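Local coordinates for pyruvate kinase (PDB 4DRS) that transfers the phosphoryl group of phosphoenolpyruvate to ADP, yielding pyruvate and ATP in the last step of glycolysis, at the interface of chains A and B. Numbering follows the deposited sequence. Chains: chain A/B, Pyruvate kinase.

Contact 1: the interface of chains A and B. Residues chain A 29, 32; chain B 277, 280, 305, 309, 312-313, 316.
A:Met29 sends its terminal methyl CE toward B:Phe280, stopping 4.4 Å from CB at the base of that side chain. The phenyl ring itself is backed within its own subunit. B:Met313 CG lies over one face, 3.6 Å above the plane and displaced toward the rim. The same CG carries the support outward, since it also touches A:Met29 SD at 4.0 Å. B:Phe280 and B:Met313 thus form a second layer behind the main contact.

A:Met29 is the main intruder. It comes from helix 24-31 and loses 99 Å² of surface to the partner. Its CG is anti to the backbone N (chi1 -160°), and the chain runs straight to SD before bending at chi3 (82°). This shape sets SD against helix 306-320 of chain B. Sulfur meets sulfur there, with A:Met29 SD 3.5 Å from B:Cys312 SG. The methyl CE stays near the same cysteine sulfur SG, at 3.7 Å. On another side B:Val277 CG1 presses on A:Met29 CG at 3.8 Å. A:Met29 CG also lies near B:Ala309 CA. The side-chain nitrogen NZ of B:Lys316 comes up to the methyl CE, a marginal contact.

Further along, A:Ile32 and the extended side chain of B:Lys305 run past each other in opposite directions. A:Ile32 CG1 is 3.7 Å from B:Lys305 CD, but A:Ile32 is poorly ordered.

The patch packs the N-terminal helix of one pyruvate kinase subunit against helix 306-320 and the segment round B:Val277 of the other, mainly by apolar contacts. Cys312 also forms an interchain disulfide with Cys26 in this protein, so covalent and packing links can tie the subunits at this place.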
loop_
_atom_site.group_PDB
_atom_site.type_symbol
_atom_site.label_atom_id
_atom_site.label_comp_id
_atom_site.label_asym_id
_atom_site.label_seq_id
_atom_site.Cartn_x
_atom_site.Cartn_y
_atom_site.Cartn_z
ATOM N N MET A 29 -8.706 19.480 14.356
ATOM C CA MET A 29 -8.875 20.925 14.178
ATOM C C MET A 29 -10.348 21.322 14.060
ATOM O O MET A 29 -10.744 22.398 14.513
ATOM C CB MET A 29 -8.086 21.430 12.962
ATOM C CG MET A 29 -7.814 22.931 12.988
ATOM S SD MET A 29 -6.923 23.585 11.561
ATOM C CE MET A 29 -8.248 23.771 10.368
ATOM N N ILE A 32 -11.707 21.670 17.519
ATOM C CA ILE A 32 -11.185 22.833 18.247
ATOM C C ILE A 32 -12.173 24.001 18.191
ATOM O O ILE A 32 -12.465 24.631 19.209
ATOM C CB ILE A 32 -9.799 23.272 17.709
ATOM C CG1 ILE A 32 -8.754 22.180 17.968
ATOM C CG2 ILE A 32 -9.355 24.586 18.341
ATOM C CD1 ILE A 32 -7.426 22.397 17.270
ATOM N N VAL B 277 -8.843 30.256 12.147
ATOM C CA VAL B 277 -8.815 28.795 12.120
ATOM C C VAL B 277 -10.144 28.231 11.604
ATOM O O VAL B 277 -10.152 27.340 10.749
ATOM C CB VAL B 277 -8.436 28.198 13.495
ATOM C CG1 VAL B 277 -8.531 26.680 13.474
ATOM C CG2 VAL B 277 -7.027 28.625 13.888
ATOM N N PHE B 280 -10.372 28.795 7.860
ATOM C CA PHE B 280 -9.084 28.535 7.216
ATOM C C PHE B 280 -9.164 28.156 5.741
ATOM O O PHE B 280 -8.402 28.683 4.934
ATOM C CB PHE B 280 -8.253 27.486 7.972
ATOM C CG PHE B 280 -6.943 27.179 7.301
ATOM C CD1 PHE B 280 -5.828 27.990 7.514
ATOM C CD2 PHE B 280 -6.831 26.110 6.415
ATOM C CE1 PHE B 280 -4.626 27.723 6.877
ATOM C CE2 PHE B 280 -5.631 25.846 5.770
ATOM C CZ PHE B 280 -4.529 26.651 6.004
ATOM N N LYS B 305 -3.884 22.666 22.195
ATOM C CA LYS B 305 -4.486 22.437 20.882
ATOM C C LYS B 305 -3.788 23.173 19.737
ATOM O O LYS B 305 -4.048 22.887 18.569
ATOM C CB LYS B 305 -5.985 22.748 20.911
ATOM C CG LYS B 305 -6.800 21.691 21.644
ATOM C CD LYS B 305 -8.285 22.011 21.649
ATOM C CE LYS B 305 -9.070 20.933 22.385
ATOM N NZ LYS B 305 -10.537 21.217 22.387
ATOM N N ALA B 309 -3.646 22.413 15.481
ATOM C CA ALA B 309 -4.070 23.365 14.463
ATOM C C ALA B 309 -2.957 23.605 13.450
ATOM O O ALA B 309 -3.202 23.578 12.243
ATOM C CB ALA B 309 -4.512 24.676 15.098
ATOM N N CYS B 312 -2.368 20.631 11.028
ATOM C CA CYS B 312 -3.447 20.552 10.058
ATOM C C CYS B 312 -3.318 21.619 8.974
ATOM O O CYS B 312 -3.454 21.326 7.783
ATOM C CB CYS B 312 -4.801 20.667 10.744
ATOM S SG CYS B 312 -6.167 20.756 9.569
ATOM N N MET B 313 -3.059 22.854 9.393
ATOM C CA MET B 313 -2.918 23.956 8.453
ATOM C C MET B 313 -1.771 23.726 7.470
ATOM O O MET B 313 -1.913 24.025 6.284
ATOM C CB MET B 313 -2.776 25.293 9.186
ATOM C CG MET B 313 -4.070 25.763 9.833
ATOM S SD MET B 313 -3.930 27.373 10.626
ATOM C CE MET B 313 -3.162 26.965 12.192
ATOM N N LYS B 316 -2.873 20.936 4.873
ATOM C CA LYS B 316 -3.814 21.493 3.898
ATOM C C LYS B 316 -3.122 22.369 2.857
ATOM O O LYS B 316 -3.461 22.309 1.675
ATOM C CB LYS B 316 -4.939 22.270 4.588
ATOM C CG LYS B 316 -5.983 21.379 5.239
ATOM C CD LYS B 316 -7.103 22.201 5.855
ATOM C CE LYS B 316 -8.269 21.317 6.259
ATOM N NZ LYS B 316 -9.430 22.140 6.698
#

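Contact 2: the interface of chains A and B. Residues chain A 380-381; chain B 302, 304.
A:Val381 and B:Glu304 meet through their aliphatic parts, with A:Val381 CG2 4.0 Å from B:Glu304 CB. The two side chains pass in opposite directions. This is part of a subunit interface of pyruvate kinase, a family of tetramers whose central domain is a TIM barrel. Helix 371-386 of chain A faces the 3-10 helix 303-305 of chain B.

Moving outward, A:Arg380 CB lies 3.6 Å from B:Glu304 CD, the carboxylate carbon. The arginine chain is not extended. It bends at chi2 (-119°) and chi3, and so brings NE over one side of the carboxylate. B:Glu304 bends at chi2 as well, which helps turn its carboxylate toward the arginine.

At the polar rim these two residues form a salt bridge. A:Arg380 NE donates a hydrogen bond to the carboxylate oxygen OE2 of B:Glu304 at 2.6 Å. The bond is bent, with 142° at the hydrogen. The donor approaches from above the carboxylate plane, 44° out of it. The guanidinium and carboxylate groups stand nearly perpendicular, so this is not the flat, paired arrangement with two parallel bonds. A:Arg380 NH2 lies 3.0 Å from B:Glu304 OE1, yet its N-H points away and the pair is a close charge contact. B:Pro302 is a peripheral neighbour of the guanidinium group.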
loop_
_atom_site.group_PDB
_atom_site.type_symbol
_atom_site.label_atom_id
_atom_site.label_comp_id
_atom_site.label_asym_id
_atom_site.label_seq_id
_atom_site.Cartn_x
_atom_site.Cartn_y
_atom_site.Cartn_z
ATOM N N ARG A 380 -2.176 17.107 29.085
ATOM C CA ARG A 380 -3.136 17.515 28.061
ATOM C C ARG A 380 -2.504 17.480 26.668
ATOM O O ARG A 380 -3.131 17.014 25.711
ATOM C CB ARG A 380 -3.689 18.910 28.372
ATOM C CG ARG A 380 -4.190 19.077 29.799
ATOM C CD ARG A 380 -5.670 19.410 29.889
ATOM N NE ARG A 380 -5.960 20.752 29.376
ATOM C CZ ARG A 380 -5.645 21.895 29.990
ATOM N NH1 ARG A 380 -5.016 21.891 31.162
ATOM N NH2 ARG A 380 -5.961 23.054 29.423
ATOM N N VAL A 381 -1.260 17.953 26.572
ATOM C CA VAL A 381 -0.489 17.880 25.329
ATOM C C VAL A 381 -0.383 16.442 24.824
ATOM O O VAL A 381 -0.652 16.180 23.649
ATOM C CB VAL A 381 0.920 18.492 25.478
ATOM C CG1 VAL A 381 1.781 18.180 24.258
ATOM C CG2 VAL A 381 0.823 19.995 25.684
ATOM N N PRO B 302 -7.510 26.238 24.109
ATOM C CA PRO B 302 -6.525 25.607 24.989
ATOM C C PRO B 302 -5.152 25.512 24.315
ATOM O O PRO B 302 -5.066 25.114 23.149
ATOM C CB PRO B 302 -7.109 24.213 25.230
ATOM C CG PRO B 302 -8.579 24.399 25.070
ATOM C CD PRO B 302 -8.735 25.426 23.984
ATOM N N GLU B 304 -2.729 23.514 24.542
ATOM C CA GLU B 304 -2.412 22.164 24.077
ATOM C C GLU B 304 -2.931 21.869 22.667
ATOM O O GLU B 304 -2.468 20.933 22.020
ATOM C CB GLU B 304 -2.921 21.104 25.067
ATOM C CG GLU B 304 -4.436 20.931 25.115
ATOM C CD GLU B 304 -5.077 21.573 26.336
ATOM O OE1 GLU B 304 -4.539 22.584 26.851
ATOM O OE2 GLU B 304 -6.129 21.060 26.779
#

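Contact 1 and contact 2 lie on the same interface between chains A and B, with their C-alpha centres about 14 Å apart. They share the 3-10 helix 303-305 of chain B. It gives B:Lys305 to contact 1 and its neighbour B:Glu304 to contact 2. Chain A reaches this element with the poorly ordered A:Ile32, just after helix 24-31, and with helix 371-386. A largely apolar patch is therefore continued by a charged one. Two-fold symmetry repeats both with the chains exchanged. Together they probably contribute to holding two subunits of the four-chain assembly in register.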